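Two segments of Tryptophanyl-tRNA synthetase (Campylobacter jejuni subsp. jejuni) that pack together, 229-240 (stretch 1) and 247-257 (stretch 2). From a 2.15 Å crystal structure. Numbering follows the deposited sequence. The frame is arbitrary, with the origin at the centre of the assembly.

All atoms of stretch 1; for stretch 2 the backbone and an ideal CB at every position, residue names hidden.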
# COMPACT_ATOMS: atom_id res chain seq x y z
N ASP B 229 47.10 31.62 9.44
CA ASP B 229 46.84 31.40 8.02
C ASP B 229 45.37 31.03 7.82
O ASP B 229 44.97 29.89 8.09
CB ASP B 229 47.75 30.31 7.47
CG ASP B 229 47.47 30.00 6.02
OD1 ASP B 229 47.05 30.93 5.30
OD2 ASP B 229 47.67 28.84 5.60
N HIS B 230 44.59 31.98 7.33
CA HIS B 230 43.15 31.81 7.17
C HIS B 230 42.79 30.86 6.04
O HIS B 230 41.66 30.38 5.96
CB HIS B 230 42.47 33.17 6.97
CG HIS B 230 42.94 33.91 5.75
ND1 HIS B 230 44.09 34.66 5.73
CD2 HIS B 230 42.41 34.00 4.51
CE1 HIS B 230 44.25 35.19 4.53
NE2 HIS B 230 43.25 34.80 3.77
N GLU B 231 43.75 30.57 5.17
CA GLU B 231 43.52 29.73 4.01
C GLU B 231 43.47 28.24 4.37
O GLU B 231 42.87 27.44 3.65
CB GLU B 231 44.60 30.00 2.96
CG GLU B 231 44.55 31.43 2.40
CD GLU B 231 45.93 31.96 2.01
OE1 GLU B 231 46.95 31.32 2.36
OE2 GLU B 231 46.00 33.03 1.36
N ASN B 232 44.11 27.87 5.47
CA ASN B 232 44.14 26.47 5.91
C ASN B 232 43.34 26.20 7.19
O ASN B 232 43.26 25.06 7.66
CB ASN B 232 45.57 25.99 6.11
CG ASN B 232 46.33 25.86 4.81
OD1 ASN B 232 45.74 25.67 3.75
ND2 ASN B 232 47.66 25.96 4.88
N CYS B 233 42.75 27.25 7.74
CA CYS B 233 42.07 27.15 9.03
C CYS B 233 40.61 26.73 8.87
O CYS B 233 39.86 27.35 8.12
CB CYS B 233 42.18 28.48 9.78
SG CYS B 233 41.44 28.49 11.42
N ASN B 234 40.23 25.68 9.58
CA ASN B 234 38.86 25.19 9.54
C ASN B 234 37.90 26.09 10.30
O ASN B 234 36.71 26.12 10.00
CB ASN B 234 38.78 23.76 10.06
CG ASN B 234 39.57 22.79 9.20
OD1 ASN B 234 39.62 22.93 7.97
ND2 ASN B 234 40.21 21.82 9.83
N ILE B 235 38.41 26.82 11.28
CA ILE B 235 37.57 27.80 11.95
C ILE B 235 37.19 28.84 10.90
O ILE B 235 36.02 29.13 10.69
CB ILE B 235 38.30 28.51 13.11
CG1 ILE B 235 38.95 27.51 14.05
CG2 ILE B 235 37.34 29.40 13.87
CD1 ILE B 235 39.89 28.16 15.04
N PHE B 236 38.19 29.37 10.21
CA PHE B 236 37.90 30.38 9.20
C PHE B 236 36.98 29.85 8.11
O PHE B 236 35.99 30.49 7.78
CB PHE B 236 39.18 30.95 8.60
CG PHE B 236 38.94 32.10 7.68
CD1 PHE B 236 38.90 33.40 8.17
CD2 PHE B 236 38.76 31.90 6.32
CE1 PHE B 236 38.67 34.47 7.32
CE2 PHE B 236 38.53 32.96 5.47
CZ PHE B 236 38.48 34.25 5.97
N LYS B 237 37.31 28.68 7.56
CA LYS B 237 36.51 28.07 6.51
C LYS B 237 35.04 27.92 6.92
O LYS B 237 34.14 28.14 6.11
CB LYS B 237 37.06 26.70 6.12
CG LYS B 237 38.39 26.73 5.38
CD LYS B 237 38.85 25.31 5.07
CE LYS B 237 39.97 25.29 4.04
NZ LYS B 237 41.13 26.14 4.44
N ILE B 238 34.81 27.54 8.17
CA ILE B 238 33.45 27.42 8.69
C ILE B 238 32.82 28.79 8.99
O ILE B 238 31.63 29.00 8.75
CB ILE B 238 33.39 26.52 9.93
CG1 ILE B 238 33.79 25.09 9.56
CG2 ILE B 238 31.97 26.50 10.53
CD1 ILE B 238 34.02 24.22 10.76
N ALA B 239 33.61 29.73 9.49
CA ALA B 239 33.10 31.07 9.77
C ALA B 239 32.60 31.76 8.50
O ALA B 239 31.62 32.51 8.56
CB ALA B 239 34.16 31.92 10.44
N LYS B 240 33.26 31.51 7.37
CA LYS B 240 32.92 32.12 6.09
C LYS B 240 31.43 32.00 5.75
O LYS B 240 30.85 32.90 5.14
CB LYS B 240 33.72 31.49 4.94
CG LYS B 240 35.20 31.77 4.98
CD LYS B 240 35.95 30.94 3.94
CE LYS B 240 35.60 31.36 2.52
NZ LYS B 240 36.17 32.69 2.19
N UNK B 247 32.51 40.96 6.06
CA UNK B 247 32.60 40.30 7.35
C UNK B 247 33.81 39.38 7.37
O UNK B 247 34.57 39.34 8.34
CB UNK B 247 31.32 39.52 7.65
N UNK B 248 33.99 38.65 6.27
CA UNK B 248 35.10 37.72 6.12
C UNK B 248 36.39 38.51 6.09
O UNK B 248 37.40 38.13 6.71
CB UNK B 248 34.95 36.87 4.86
N UNK B 249 36.34 39.62 5.38
CA UNK B 249 37.48 40.51 5.27
C UNK B 249 37.93 41.02 6.64
O UNK B 249 39.12 41.05 6.94
CB UNK B 249 37.14 41.69 4.35
N UNK B 250 36.97 41.42 7.47
CA UNK B 250 37.31 41.88 8.81
C UNK B 250 37.90 40.76 9.67
O UNK B 250 38.82 40.99 10.45
CB UNK B 250 36.07 42.46 9.49
N UNK B 251 37.38 39.54 9.51
CA UNK B 251 37.98 38.38 10.19
C UNK B 251 39.39 38.10 9.66
O UNK B 251 40.33 37.86 10.43
CB UNK B 251 37.10 37.14 10.01
N UNK B 252 39.53 38.11 8.35
CA UNK B 252 40.82 37.85 7.72
C UNK B 252 41.88 38.84 8.17
O UNK B 252 43.06 38.49 8.30
CB UNK B 252 40.68 37.89 6.20
N UNK B 253 41.46 40.08 8.42
CA UNK B 253 42.38 41.10 8.89
C UNK B 253 42.85 40.70 10.29
O UNK B 253 44.02 40.86 10.63
CB UNK B 253 41.72 42.48 8.89
N UNK B 254 41.91 40.16 11.07
CA UNK B 254 42.22 39.72 12.43
C UNK B 254 43.21 38.56 12.43
O UNK B 254 44.11 38.51 13.26
CB UNK B 254 40.94 39.31 13.16
N UNK B 255 43.04 37.65 11.47
CA UNK B 255 43.98 36.55 11.24
C UNK B 255 45.38 37.04 10.87
O UNK B 255 46.36 36.68 11.52
CB UNK B 255 43.45 35.64 10.13
N UNK B 256 45.47 37.85 9.82
CA UNK B 256 46.76 38.35 9.34
C UNK B 256 47.46 39.28 10.35
O UNK B 256 48.69 39.36 10.37
CB UNK B 256 46.56 39.09 8.02
N UNK B 257 46.68 39.97 11.17
CA UNK B 257 47.26 40.89 12.14
C UNK B 257 48.01 40.16 13.26
O UNK B 257 49.02 40.65 13.76
CB UNK B 257 46.16 41.77 12.74

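Stretch 2 is helical throughout and runs nearly antiparallel to helix 234-239, the axes 11.0 Å apart at closest approach and their directions at 167°. As on any helix packed on one side, only some of its CB atoms face stretch 1.

Position 247 has helical backbone angles and no atom of stretch 1 within 5.5 Å of its ideal CB, so almost any helix-compatible residue would do. It is Gly 247, which offers no side chain.

At position 248 the CB points toward stretch 1, 4.5 Å from Phe 236 CZ and 5.1 Å from Lys 240 NZ. An acidic side chain could answer the amine; an amide could also use the backbone carbonyl of Lys 240. The residue is Gln 248, which does both weakly: its NE2 donates to Lys 240 O (3.2 Å), and its OE1 accepts from Lys 240 NZ (3.3 Å).

Position 249 points away and 250 is out of reach, so neither favours a particular type; Lys 249 and Glu 250 are polar choices that suit open space.

Position 251 points toward stretch 1, its CB 4.1 Å from Phe 236 CE1. With the methyl of Ala 239 nearby, an apolar side chain would suit: leucine, isoleucine or methionine. Leu 251 brings CD2 to 3.6 Å from Phe 236 CD1 and 3.7 Å from Ala 239 CB.

Position 252 points sideways, its ideal CB 4.1 Å from Phe 236 CE1 and 4.6 Å from His 230 CD2. A long side chain with methylene groups and a polar end could cover the imidazole. Gln 252 extends with chi1 and chi2 both t, laying CG over the face of the His 230 ring, 3.5 Å from its centroid.

Positions 253, 254 and 257 have nothing of stretch 1 near their CB atoms, so many helix-tolerant residues would do; Ile 253, Arg 254 and Lys 257 make no contact with it.

Position 255 points toward stretch 1, its ideal CB 4.1 Å from His 230 CB. Ahead lie Cys 233 and the start of the helix, a space long enough for an aromatic ring. Phenylalanine could fill much of it; Tyr 255 reaches further, placing OH 3.0 Å from Cys 233 SG. Its face receives the edge of Phe 236, the planes at 70°. Phe 236 sits as a knob among Gln 248, Leu 251, Gln 252 and Tyr 255.

At position 256 the CB points sideways with no near neighbour, but a long polar chain could reach the imidazole. Glu 256 brings OE1 to 3.3 Å from His 230 CE1, and that oxygen accepts from Gln 252 NE2 (3.2 Å).

Stretch 2, residues 247-257: GQKELQIRYEK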
# COMPACT_ATOMS: atom_id res chain seq x y z
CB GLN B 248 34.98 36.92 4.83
CG GLN B 248 33.66 36.19 4.67
CD GLN B 248 33.54 35.49 3.33
OE1 GLN B 248 34.46 35.51 2.51
NE2 GLN B 248 32.39 34.86 3.10
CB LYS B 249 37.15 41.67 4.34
CG LYS B 249 38.34 42.52 4.00
CD LYS B 249 39.49 41.65 3.52
CE LYS B 249 40.76 42.47 3.38
NZ LYS B 249 41.91 41.70 2.82
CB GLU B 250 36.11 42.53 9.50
CG GLU B 250 35.74 43.89 8.93
CD GLU B 250 34.51 44.50 9.58
OE1 GLU B 250 33.82 43.79 10.34
OE2 GLU B 250 34.23 45.69 9.31
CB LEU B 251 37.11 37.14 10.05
CG LEU B 251 37.61 35.83 10.68
CD1 LEU B 251 37.86 36.02 12.16
CD2 LEU B 251 36.58 34.74 10.51
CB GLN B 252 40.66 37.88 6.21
CG GLN B 252 41.94 37.68 5.42
CD GLN B 252 41.68 37.75 3.93
OE1 GLN B 252 40.52 37.61 3.48
NE2 GLN B 252 42.74 37.97 3.15
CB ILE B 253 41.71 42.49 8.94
CG1 ILE B 253 41.59 43.07 7.53
CG2 ILE B 253 42.47 43.45 9.83
CD1 ILE B 253 40.56 44.19 7.41
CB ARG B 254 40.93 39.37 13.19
CG ARG B 254 40.12 40.60 13.59
CD ARG B 254 38.70 40.24 14.00
NE ARG B 254 38.66 39.46 15.23
CZ ARG B 254 37.56 38.91 15.73
NH1 ARG B 254 36.39 39.07 15.10
NH2 ARG B 254 37.61 38.21 16.85
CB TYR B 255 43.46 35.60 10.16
CG TYR B 255 42.60 34.46 10.67
CD1 TYR B 255 43.01 33.14 10.49
CD2 TYR B 255 41.39 34.68 11.32
CE1 TYR B 255 42.25 32.08 10.94
CE2 TYR B 255 40.60 33.62 11.78
CZ TYR B 255 41.05 32.32 11.58
OH TYR B 255 40.31 31.23 12.01
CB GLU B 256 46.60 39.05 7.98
CG GLU B 256 46.11 38.12 6.87
CD GLU B 256 45.91 38.83 5.55
OE1 GLU B 256 45.62 38.14 4.54
OE2 GLU B 256 46.04 40.07 5.51
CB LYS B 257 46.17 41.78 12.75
CG LYS B 257 46.69 42.81 13.73
CD LYS B 257 45.55 43.53 14.43
CE LYS B 257 46.07 44.56 15.42
NZ LYS B 257 44.96 45.27 16.13
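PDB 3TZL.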